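Local coordinates for uncharacterized protein (Bacteroides eggerthii, PDB 4FTD) that is of unknown function but, with an immunoglobulin-like domain joined to a six-bladed beta-propeller, may take part in carbohydrate metabolism, at residues L18-N24 with A57-E63; I44-D50 with M103-V109; P110-F116 with F445-E450; A25-K31 with L49-D54. The contacts are given in a common frame with arbitrary orientation. Numbering follows the deposited sequence.

Contact 1. Residues L18-N24 with A57-E63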
# COMPACT_ATOMS: atom_id res chain seq x y z
N LEU A 18 39.94 22.08 17.81
CA LEU A 18 39.79 22.56 16.42
C LEU A 18 39.30 21.44 15.45
O LEU A 18 38.57 21.71 14.50
CB LEU A 18 41.13 23.17 15.99
CG LEU A 18 41.72 24.23 16.91
CD1 LEU A 18 43.14 24.63 16.52
CD2 LEU A 18 40.80 25.44 16.92
N SER A 19 39.69 20.19 15.68
CA SER A 19 39.17 19.06 14.87
C SER A 19 39.39 17.76 15.63
O SER A 19 40.24 17.69 16.50
CB SER A 19 39.83 18.98 13.49
OG SER A 19 41.19 18.59 13.58
N ILE A 20 38.61 16.75 15.30
CA ILE A 20 38.69 15.47 16.00
C ILE A 20 38.22 14.35 15.05
O ILE A 20 37.33 14.54 14.20
CB ILE A 20 37.88 15.53 17.32
CG1 ILE A 20 38.21 14.31 18.23
CG2 ILE A 20 36.39 15.76 17.04
CD1 ILE A 20 37.72 14.40 19.66
N LYS A 21 38.89 13.21 15.15
CA LYS A 21 38.52 12.01 14.43
C LYS A 21 38.68 10.80 15.31
O LYS A 21 39.58 10.77 16.19
CB LYS A 21 39.28 11.81 13.12
CG LYS A 21 40.56 12.56 12.91
CD LYS A 21 41.24 12.10 11.62
CE LYS A 21 42.26 13.10 11.09
NZ LYS A 21 43.13 12.56 10.00
N ILE A 22 37.81 9.83 15.07
CA ILE A 22 37.94 8.47 15.62
C ILE A 22 38.72 7.69 14.55
O ILE A 22 38.38 7.73 13.38
CB ILE A 22 36.58 7.83 15.90
CG1 ILE A 22 35.89 8.50 17.10
CG2 ILE A 22 36.69 6.31 16.13
CD1 ILE A 22 34.40 8.23 17.12
N LEU A 23 39.80 7.04 14.95
CA LEU A 23 40.67 6.36 13.97
C LEU A 23 40.32 4.88 13.77
O LEU A 23 40.72 4.28 12.77
CB LEU A 23 42.12 6.50 14.43
CG LEU A 23 42.68 7.90 14.66
CD1 LEU A 23 44.06 7.71 15.33
CD2 LEU A 23 42.81 8.68 13.34
N ASN A 24 39.52 4.29 14.66
CA ASN A 24 39.33 2.83 14.64
C ASN A 24 37.87 2.35 14.74
O ASN A 24 37.57 1.43 15.49
CB ASN A 24 40.24 2.19 15.71
CG ASN A 24 39.86 2.56 17.13
OD1 ASN A 24 39.19 3.57 17.36
ND2 ASN A 24 40.35 1.79 18.10
N ALA A 57 37.27 0.72 23.28
CA ALA A 57 38.51 1.46 23.20
C ALA A 57 38.59 2.22 21.84
O ALA A 57 39.21 1.75 20.89
CB ALA A 57 39.71 0.54 23.39
N LEU A 58 37.94 3.38 21.77
CA LEU A 58 38.01 4.23 20.56
C LEU A 58 39.26 5.12 20.64
O LEU A 58 39.45 5.87 21.60
CB LEU A 58 36.76 5.09 20.41
CG LEU A 58 35.46 4.32 20.18
CD1 LEU A 58 34.33 5.30 20.04
CD2 LEU A 58 35.53 3.41 18.97
N SER A 59 40.12 5.02 19.64
CA SER A 59 41.35 5.82 19.55
C SER A 59 40.98 7.09 18.76
O SER A 59 40.30 7.00 17.72
CB SER A 59 42.50 5.05 18.86
OG SER A 59 43.06 4.07 19.74
N ILE A 60 41.40 8.24 19.26
CA ILE A 60 41.05 9.52 18.68
C ILE A 60 42.30 10.32 18.38
O ILE A 60 43.34 10.10 18.96
CB ILE A 60 40.10 10.35 19.60
CG1 ILE A 60 40.77 10.67 20.94
CG2 ILE A 60 38.77 9.61 19.85
CD1 ILE A 60 40.08 11.78 21.71
N GLU A 61 42.17 11.25 17.46
CA GLU A 61 43.23 12.18 17.10
C GLU A 61 42.58 13.53 16.98
O GLU A 61 41.52 13.65 16.37
CB GLU A 61 43.83 11.77 15.76
CG GLU A 61 45.00 12.58 15.28
CD GLU A 61 45.52 12.00 13.96
OE1 GLU A 61 46.25 10.98 13.99
OE2 GLU A 61 45.15 12.56 12.91
N ALA A 62 43.23 14.54 17.53
CA ALA A 62 42.64 15.88 17.62
C ALA A 62 43.62 16.96 17.26
O ALA A 62 44.82 16.77 17.44
CB ALA A 62 42.18 16.10 19.04
N GLU A 63 43.12 18.06 16.73
CA GLU A 63 43.90 19.28 16.61
C GLU A 63 43.36 20.23 17.70
O GLU A 63 42.15 20.41 17.80
CB GLU A 63 43.74 19.95 15.25
CG GLU A 63 44.29 19.22 14.04
CD GLU A 63 44.04 19.98 12.74
OE1 GLU A 63 43.61 21.17 12.79
OE2 GLU A 63 44.26 19.40 11.67
O HOH W 1 41.56 15.71 13.75

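Contact 2. Residues I44-D50 with M103-V109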
# COMPACT_ATOMS: atom_id res chain seq x y z
N ILE A 44 30.43 17.42 20.60
CA ILE A 44 31.11 16.75 19.52
C ILE A 44 30.19 15.62 19.07
O ILE A 44 29.71 14.84 19.89
CB ILE A 44 32.48 16.16 19.93
CG1 ILE A 44 33.43 17.23 20.55
CG2 ILE A 44 33.14 15.49 18.71
CD1 ILE A 44 34.58 16.65 21.39
N ASN A 45 29.93 15.56 17.77
CA ASN A 45 29.18 14.46 17.15
C ASN A 45 29.96 13.81 16.01
O ASN A 45 30.89 14.38 15.47
CB ASN A 45 27.79 14.92 16.65
CG ASN A 45 26.85 15.15 17.80
OD1 ASN A 45 26.23 14.21 18.27
ND2 ASN A 45 26.85 16.37 18.34
N PHE A 46 29.54 12.59 15.68
CA PHE A 46 30.09 11.81 14.58
C PHE A 46 28.96 11.17 13.82
O PHE A 46 27.90 10.94 14.39
CB PHE A 46 30.96 10.67 15.13
CG PHE A 46 32.16 11.14 15.89
CD1 PHE A 46 32.07 11.37 17.26
CD2 PHE A 46 33.36 11.36 15.24
CE1 PHE A 46 33.18 11.82 17.98
CE2 PHE A 46 34.46 11.83 15.94
CZ PHE A 46 34.37 12.06 17.31
N PRO A 47 29.19 10.83 12.55
CA PRO A 47 28.20 9.95 11.89
C PRO A 47 28.05 8.64 12.68
O PRO A 47 28.94 8.24 13.45
CB PRO A 47 28.79 9.70 10.50
CG PRO A 47 30.08 10.43 10.43
CD PRO A 47 30.28 11.25 11.67
N ARG A 48 26.91 8.00 12.52
CA ARG A 48 26.64 6.77 13.25
C ARG A 48 27.65 5.71 12.82
O ARG A 48 27.99 5.62 11.66
CB ARG A 48 25.20 6.30 13.00
CG ARG A 48 24.15 7.27 13.52
CD ARG A 48 22.74 6.90 13.09
NE ARG A 48 21.78 7.70 13.85
CZ ARG A 48 21.38 7.44 15.10
NH1 ARG A 48 21.80 6.37 15.79
NH2 ARG A 48 20.52 8.26 15.69
N LEU A 49 28.13 4.92 13.77
CA LEU A 49 29.15 3.92 13.50
C LEU A 49 28.55 2.53 13.37
O LEU A 49 27.48 2.21 13.94
CB LEU A 49 30.19 3.93 14.63
CG LEU A 49 30.84 5.28 14.96
CD1 LEU A 49 31.93 5.08 16.02
CD2 LEU A 49 31.41 5.90 13.69
N ASP A 50 29.27 1.66 12.65
CA ASP A 50 28.84 0.28 12.48
C ASP A 50 28.68 -0.35 13.84
O ASP A 50 29.52 -0.16 14.70
CB ASP A 50 29.86 -0.54 11.69
CG ASP A 50 30.12 0.01 10.34
OD1 ASP A 50 29.16 0.57 9.78
OD2 ASP A 50 31.28 -0.09 9.86
N MSE A 103 30.90 14.57 24.22
CA MSE A 103 31.14 13.83 23.00
C MSE A 103 30.20 12.64 22.88
O MSE A 103 30.28 11.72 23.69
CB MSE A 103 32.60 13.39 22.92
CG MSE A 103 32.92 12.64 21.63
SE MSE A 103 34.83 12.36 21.38
CE MSE A 103 34.85 10.38 20.91
N LYS A 104 29.35 12.65 21.84
CA LYS A 104 28.34 11.62 21.64
C LYS A 104 28.75 10.68 20.50
O LYS A 104 29.10 11.14 19.41
CB LYS A 104 26.98 12.25 21.32
CG LYS A 104 25.82 11.24 21.27
CD LYS A 104 24.55 11.89 20.74
CE LYS A 104 23.99 12.92 21.71
NZ LYS A 104 22.73 13.50 21.19
N VAL A 105 28.72 9.38 20.78
CA VAL A 105 28.97 8.34 19.79
C VAL A 105 27.66 7.53 19.65
O VAL A 105 27.06 7.16 20.66
CB VAL A 105 30.16 7.43 20.13
CG1 VAL A 105 30.24 6.29 19.14
CG2 VAL A 105 31.48 8.22 20.13
N ARG A 106 27.27 7.27 18.40
CA ARG A 106 26.01 6.62 18.05
C ARG A 106 26.19 5.42 17.12
O ARG A 106 27.08 5.45 16.27
CB ARG A 106 25.14 7.65 17.34
CG ARG A 106 24.80 8.84 18.22
CD ARG A 106 23.98 9.86 17.46
NE ARG A 106 24.78 10.48 16.41
CZ ARG A 106 24.30 10.97 15.27
NH1 ARG A 106 23.01 10.89 14.98
NH2 ARG A 106 25.12 11.52 14.37
N LYS A 107 25.37 4.38 17.33
CA LYS A 107 25.34 3.18 16.49
C LYS A 107 24.42 3.44 15.32
O LYS A 107 23.40 4.14 15.45
CB LYS A 107 24.78 1.94 17.22
CG LYS A 107 25.61 1.35 18.36
CD LYS A 107 24.87 0.23 19.09
CE LYS A 107 25.65 -0.24 20.31
NZ LYS A 107 24.96 -1.33 21.06
N ARG A 108 24.71 2.80 14.19
CA ARG A 108 23.77 2.80 13.07
C ARG A 108 22.52 2.04 13.45
O ARG A 108 22.59 1.07 14.20
CB ARG A 108 24.40 2.16 11.85
CG ARG A 108 25.45 3.05 11.25
CD ARG A 108 26.20 2.31 10.18
NE ARG A 108 25.29 1.92 9.13
CZ ARG A 108 25.51 0.93 8.27
NH1 ARG A 108 26.63 0.20 8.33
NH2 ARG A 108 24.60 0.68 7.34
N VAL A 109 21.38 2.51 12.94
CA VAL A 109 20.08 1.93 13.21
C VAL A 109 19.48 1.56 11.85
O VAL A 109 19.22 2.45 11.05
CB VAL A 109 19.19 2.94 13.96
CG1 VAL A 109 17.77 2.41 14.11
CG2 VAL A 109 19.81 3.27 15.31
O HOH W 2 27.30 11.60 17.35
O HOH W 3 23.46 14.33 17.94
O HOH W 4 28.36 8.75 16.10

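Contact 3. Residues P110-F116 with F445-E450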
# COMPACT_ATOMS: atom_id res chain seq x y z
N PRO A 110 19.28 0.26 11.57
CA PRO A 110 18.67 -0.12 10.31
C PRO A 110 17.24 0.38 10.21
O PRO A 110 16.59 0.52 11.23
CB PRO A 110 18.70 -1.65 10.36
CG PRO A 110 19.90 -1.95 11.16
CD PRO A 110 19.83 -0.92 12.26
N VAL A 111 16.79 0.67 9.00
CA VAL A 111 15.43 1.16 8.76
C VAL A 111 14.77 0.28 7.72
O VAL A 111 15.45 -0.32 6.88
CB VAL A 111 15.42 2.65 8.35
CG1 VAL A 111 15.97 3.50 9.48
CG2 VAL A 111 16.24 2.86 7.09
N PHE A 112 13.45 0.18 7.79
CA PHE A 112 12.67 -0.74 6.97
C PHE A 112 11.43 -0.09 6.40
O PHE A 112 11.01 0.96 6.84
CB PHE A 112 12.30 -1.96 7.80
CG PHE A 112 13.50 -2.68 8.35
CD1 PHE A 112 14.28 -3.48 7.53
CD2 PHE A 112 13.88 -2.51 9.67
CE1 PHE A 112 15.41 -4.12 8.02
CE2 PHE A 112 15.03 -3.14 10.17
CZ PHE A 112 15.79 -3.95 9.34
N GLY A 113 10.88 -0.74 5.38
CA GLY A 113 9.65 -0.31 4.76
C GLY A 113 9.81 0.85 3.80
O GLY A 113 10.89 1.16 3.34
N ALA A 114 8.67 1.45 3.48
CA ALA A 114 8.57 2.60 2.59
C ALA A 114 8.76 3.88 3.38
O ALA A 114 8.46 3.95 4.57
CB ALA A 114 7.19 2.62 1.95
N ASP A 115 9.26 4.91 2.71
CA ASP A 115 9.35 6.22 3.32
C ASP A 115 8.14 7.02 2.85
O ASP A 115 8.13 7.62 1.76
CB ASP A 115 10.63 6.89 2.93
CG ASP A 115 10.88 8.16 3.71
OD1 ASP A 115 9.95 8.71 4.34
OD2 ASP A 115 12.03 8.58 3.67
N PHE A 116 7.12 7.03 3.69
CA PHE A 116 5.87 7.72 3.39
C PHE A 116 5.98 9.24 3.42
O PHE A 116 5.05 9.92 3.00
CB PHE A 116 4.76 7.22 4.29
CG PHE A 116 4.42 5.79 4.05
CD1 PHE A 116 3.67 5.44 2.93
CD2 PHE A 116 4.85 4.79 4.91
CE1 PHE A 116 3.34 4.12 2.69
CE2 PHE A 116 4.52 3.47 4.67
CZ PHE A 116 3.76 3.13 3.56
N PHE A 445 6.56 5.53 -3.49
CA PHE A 445 7.43 5.78 -2.34
C PHE A 445 8.72 4.97 -2.44
O PHE A 445 8.69 3.81 -2.82
CB PHE A 445 6.74 5.35 -1.05
CG PHE A 445 5.39 5.98 -0.84
CD1 PHE A 445 4.24 5.35 -1.32
CD2 PHE A 445 5.26 7.16 -0.15
CE1 PHE A 445 3.00 5.91 -1.12
CE2 PHE A 445 4.01 7.71 0.06
CZ PHE A 445 2.88 7.08 -0.43
N PRO A 446 9.84 5.57 -2.05
CA PRO A 446 11.09 4.81 -2.01
C PRO A 446 11.22 3.98 -0.72
O PRO A 446 10.44 4.17 0.21
CB PRO A 446 12.15 5.92 -2.01
CG PRO A 446 11.49 7.06 -1.30
CD PRO A 446 10.03 6.98 -1.68
N ILE A 447 12.17 3.05 -0.67
CA ILE A 447 12.53 2.41 0.60
C ILE A 447 13.12 3.50 1.53
O ILE A 447 13.71 4.47 1.06
CB ILE A 447 13.49 1.18 0.47
CG1 ILE A 447 14.87 1.56 -0.13
CG2 ILE A 447 12.83 0.05 -0.33
CD1 ILE A 447 15.99 0.57 0.20
N LYS A 448 12.92 3.36 2.83
CA LYS A 448 13.60 4.20 3.80
C LYS A 448 15.12 4.00 3.68
O LYS A 448 15.59 2.92 3.34
CB LYS A 448 13.18 3.86 5.23
CG LYS A 448 11.78 4.28 5.64
CD LYS A 448 11.62 4.19 7.16
CE LYS A 448 10.17 4.37 7.58
NZ LYS A 448 9.27 3.27 7.10
N GLN A 449 15.86 5.07 3.96
CA GLN A 449 17.31 5.10 3.94
C GLN A 449 17.77 5.52 5.34
O GLN A 449 17.10 6.34 5.96
CB GLN A 449 17.77 6.16 2.95
CG GLN A 449 17.51 5.80 1.50
CD GLN A 449 18.33 4.61 1.06
OE1 GLN A 449 19.45 4.43 1.52
NE2 GLN A 449 17.78 3.80 0.18
N GLU A 450 18.90 4.98 5.81
CA GLU A 450 19.41 5.29 7.14
C GLU A 450 19.59 6.78 7.32
O GLU A 450 20.18 7.43 6.46
CB GLU A 450 20.72 4.57 7.45
CG GLU A 450 20.53 3.07 7.68
CD GLU A 450 21.70 2.39 8.36
OE1 GLU A 450 22.62 3.04 8.87
OE2 GLU A 450 21.69 1.15 8.43
O HOH W 5 18.80 0.05 6.98
O HOH W 6 15.32 0.24 3.95
O HOH W 7 13.95 7.37 1.29

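Contact 4. Residues A25-K31 with L49-D54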
# COMPACT_ATOMS: atom_id res chain seq x y z
N ALA A 25 37.00 2.95 13.93
CA ALA A 25 35.59 2.54 13.82
C ALA A 25 35.51 1.34 12.89
O ALA A 25 36.52 0.94 12.30
CB ALA A 25 34.71 3.69 13.29
N GLY A 26 34.34 0.72 12.81
CA GLY A 26 34.08 -0.42 11.95
C GLY A 26 34.44 -1.74 12.55
O GLY A 26 35.19 -1.81 13.51
N ALA A 27 33.92 -2.81 11.92
CA ALA A 27 34.18 -4.21 12.35
C ALA A 27 35.68 -4.51 12.42
O ALA A 27 36.14 -5.22 13.31
CB ALA A 27 33.48 -5.21 11.40
N ASN A 28 36.45 -3.95 11.49
CA ASN A 28 37.88 -4.17 11.41
C ASN A 28 38.74 -3.10 12.09
O ASN A 28 39.95 -3.13 11.94
CB ASN A 28 38.29 -4.29 9.95
CG ASN A 28 37.66 -5.49 9.31
OD1 ASN A 28 37.56 -6.55 9.93
ND2 ASN A 28 37.24 -5.34 8.08
N GLY A 29 38.10 -2.19 12.83
CA GLY A 29 38.80 -1.21 13.65
C GLY A 29 39.74 -0.32 12.85
O GLY A 29 40.75 0.10 13.36
N ASP A 30 39.37 -0.02 11.61
CA ASP A 30 40.22 0.71 10.71
C ASP A 30 39.52 1.83 9.93
O ASP A 30 40.07 2.29 8.94
CB ASP A 30 40.85 -0.29 9.76
CG ASP A 30 39.80 -0.98 8.85
OD1 ASP A 30 38.56 -0.80 9.00
OD2 ASP A 30 40.25 -1.74 7.97
N LYS A 31 38.33 2.26 10.35
CA LYS A 31 37.65 3.37 9.67
C LYS A 31 37.89 4.68 10.43
O LYS A 31 37.61 4.76 11.63
CB LYS A 31 36.15 3.12 9.55
CG LYS A 31 35.81 1.89 8.72
CD LYS A 31 34.30 1.74 8.54
CE LYS A 31 33.97 0.61 7.58
NZ LYS A 31 32.49 0.51 7.44
N LEU A 49 28.13 4.92 13.77
CA LEU A 49 29.15 3.92 13.50
C LEU A 49 28.55 2.53 13.37
O LEU A 49 27.48 2.21 13.94
CB LEU A 49 30.19 3.93 14.63
CG LEU A 49 30.84 5.28 14.96
CD1 LEU A 49 31.93 5.08 16.02
CD2 LEU A 49 31.41 5.90 13.69
N ASP A 50 29.27 1.66 12.65
CA ASP A 50 28.84 0.28 12.48
C ASP A 50 28.68 -0.35 13.84
O ASP A 50 29.52 -0.16 14.70
CB ASP A 50 29.86 -0.54 11.69
CG ASP A 50 30.12 0.01 10.34
OD1 ASP A 50 29.16 0.57 9.78
OD2 ASP A 50 31.28 -0.09 9.86
N VAL A 51 27.60 -1.10 14.00
CA VAL A 51 27.27 -1.79 15.25
C VAL A 51 28.33 -2.83 15.64
O VAL A 51 28.41 -3.18 16.80
CB VAL A 51 25.86 -2.44 15.19
CG1 VAL A 51 24.79 -1.37 14.94
CG2 VAL A 51 25.81 -3.48 14.08
N GLU A 52 29.15 -3.27 14.68
CA GLU A 52 30.26 -4.20 14.93
C GLU A 52 31.55 -3.52 15.46
O GLU A 52 32.53 -4.19 15.72
CB GLU A 52 30.62 -5.01 13.67
CG GLU A 52 29.48 -5.75 12.97
CD GLU A 52 28.72 -4.91 11.94
OE1 GLU A 52 28.84 -3.66 11.90
OE2 GLU A 52 27.95 -5.51 11.17
N THR A 53 31.54 -2.20 15.63
CA THR A 53 32.69 -1.46 16.13
C THR A 53 32.99 -1.84 17.56
O THR A 53 32.06 -2.01 18.34
CB THR A 53 32.39 0.03 16.11
OG1 THR A 53 32.11 0.44 14.75
CG2 THR A 53 33.56 0.85 16.72
N ASP A 54 34.26 -2.00 17.90
CA ASP A 54 34.67 -2.22 19.30
C ASP A 54 34.67 -0.83 19.95
O ASP A 54 35.64 -0.06 19.87
CB ASP A 54 36.02 -2.95 19.41
CG ASP A 54 36.43 -3.24 20.85
OD1 ASP A 54 35.81 -2.72 21.79
OD2 ASP A 54 37.41 -3.98 21.04
O HOH W 8 36.39 -1.22 16.06
O HOH W 9 32.24 -2.67 9.94

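Contact 1. Residues L18-N24 with A57-E63
Ala-57 opens the pairing with its carbonyl: Asn-24 ND2 donates to Ala-57 O (3.0 Å), while Asn-24 OD1 accepts from Ser-59 N (2.9 Å), so one carboxamide continues the backbone pattern past the corner the chain turns at Leu-23. Leu-58 packs its CD1 4.1 Å from Ile-22 CD1. Ser-59 O accepts from Leu-23 N (2.8 Å). Ile-60 lies beside Ile-22 in a non-hydrogen-bonded antiparallel pair and reaches Ile-20, CD1 to CD1 4.1 Å. Glu-61 pairs with Lys-21 through two 2.9 Å bonds, Glu-61 N to Lys-21 O and Lys-21 N to Glu-61 O, and its OE2 forms a 3.5 Å salt bridge with Lys-21 NZ on the outer face. Ala-62 sits across from Ile-20. At Glu-63 a classic beta bulge sets Leu-18 and Ser-19 against one residue, whose O accepts from Leu-18 N (2.8 Å) and Ser-19 N (3.3 Å). Strand 17-22 is flanked on its other edge by strand 31-38, and strand 58-64 by strand 74-75; Ile-20 and Ile-60 pack across the immunoglobulin-like core onto Met-103 and Leu-90.

Contact 2. Residues I44-D50 with M103-V109
Arg-48 lays its aliphatic CG over one face of the Arg-106 guanidinium, bringing two like charges close, with Arg-48 NE 3.6 Å from Arg-106 NH1. Each guanidinium also donates to a backbone carbonyl across the contact: Arg-106 NH2 to Phe-46 O and Arg-48 NH1 to Lys-107 O, both 2.8 Å. Segments 44-50 and 103-109 run roughly parallel. Ile-44 and Met-103 form a parallel bridge, with Lys-104 N to Ile-44 O at 3.0 Å. After the register slips by one residue they meet again at Leu-49, whose N donates to Arg-106 O and whose O accepts from Arg-108 N, each 2.8 Å. In the gap, water 2 accepts from Phe-46 N and Arg-106 NE, and water 4 from Arg-106 N. On the buried side, the selenium of Met-103, a selenomethionine, lies at the edge of the Phe-46 ring, 5.1 Å from its centroid, a Met-aromatic contact, while Leu-49 CD1 meets Val-105 CG1 at 3.7 Å. Asp-50 OD1 closes the far end on Arg-108 NH1 (2.9 Å), its OD2 being held by Lys-31. Such crowding of arginines is probably tolerable because C-terminal Asp-453 lies near, its OXT salt-bridged to Arg-106 NH2.

Contact 3. Residues P110-F116 with F445-E450
Lys-448 NZ donates to two carbonyls of 110-116, Ala-114 O at 2.7 Å and Phe-112 O at 2.9 Å, so that its side chain reaches across to the backbone on both sides of Gly-113. Its own amide completes the grip, Lys-448 N to Gly-113 O at 3.0 Å, and one step along Asp-115 N donates to Pro-446 O at 2.9 Å. These two backbone bonds frame a single bridge between Ala-114 and Ile-447, whose CA atoms are 4.4 Å apart; the two segments run roughly antiparallel, 152° apart end to end. Beyond it the backbones separate and water 6 spans the gap, donating to Val-111 O (3.0 Å) and Lys-448 O (2.8 Å). Here the chain enters the beta-propeller from the immunoglobulin-like domain and, after the whole propeller has been traversed, leaves it again: strand 439-446 lies next to strand 120-125 in one four-stranded blade, so first and last strands close the ring. Gly-113 O also accepts from Asn-348 ND2. Toward the propeller, the edge of the Phe-116 ring meets the face of Phe-445, centroids 4.9 Å apart and planes at 62°, and Ala-114 CB lies 4.1 Å from Phe-445 CB. Toward the other domain, Val-111 CG2 packs 3.7 Å from Lys-448 CB, and Glu-450 turns its carboxylate to Arg-108.

Contact 4. Residues A25-K31 with L49-D54
Lys-31 is stretched almost straight beyond CB, with chi2, chi3 and chi4 all t, and this extension carries NZ to Asp-50 OD2, a 2.8 Å salt bridge. Asp-50, with chi1 m, also uses OD2 to accept from water 9, which in turn receives Ala-27 N at 2.6 Å; its OD1 is taken by Arg-108. Thr-53 has chi1 near -60°, a setting that places OG1 where it can do two jobs: it donates to Asp-50 O (2.7 Å) within its own turn and accepts from Gly-26 N (3.0 Å) across the contact. The Thr-53 methyl CG2 then rests 3.9 Å from Ala-25 CA. Glu-52 CB meets Ala-27 CB at 3.7 Å. Deeper in, Ala-25 CB touches Leu-49 CD2 at 4.0 Å, with Val-33 alongside both. Gly-26 has positive phi, and a CB there would collide with Lys-31 CD. Water 8 bridges Gly-26 O and Asp-54 N, each at 2.9 Å. Two type I beta turns thus sit side by side, Gly-26 to Gly-29 and Asp-50 to Thr-53. The first lies in a hairpin-like connection, where Ala-25 and Lys-31 exchange backbone bonds and Asp-30 and Lys-31 together face Ala-25 in a classic beta bulge: an arrangement of packed inter-strand loops at one end of an immunoglobulin-like beta-sandwich.

Contacts 1, 2 and 4 belong to the immunoglobulin-like domain. Contacts 1 and 2 share one core: Ile-20 touches both Ile-44 and Met-103, and Ile-22 packs on Phe-46, while most of their charged groups lie on the more exposed side. Contact 1 is regular antiparallel strand pairing; contact 2 is parallel and interrupted, relying more on arginines and water. Contact 4, at the end of the sandwich, is a pair of turns, much of it exposed, over a small buried patch; it shares Leu-49 and Asp-50 with contact 2. Contact 3 is a partly buried crossing between domains, held by backbone and lysine bonds, and meets contact 2 in the Arg-108 to Glu-450 salt bridge, without touching contacts 1 or 4.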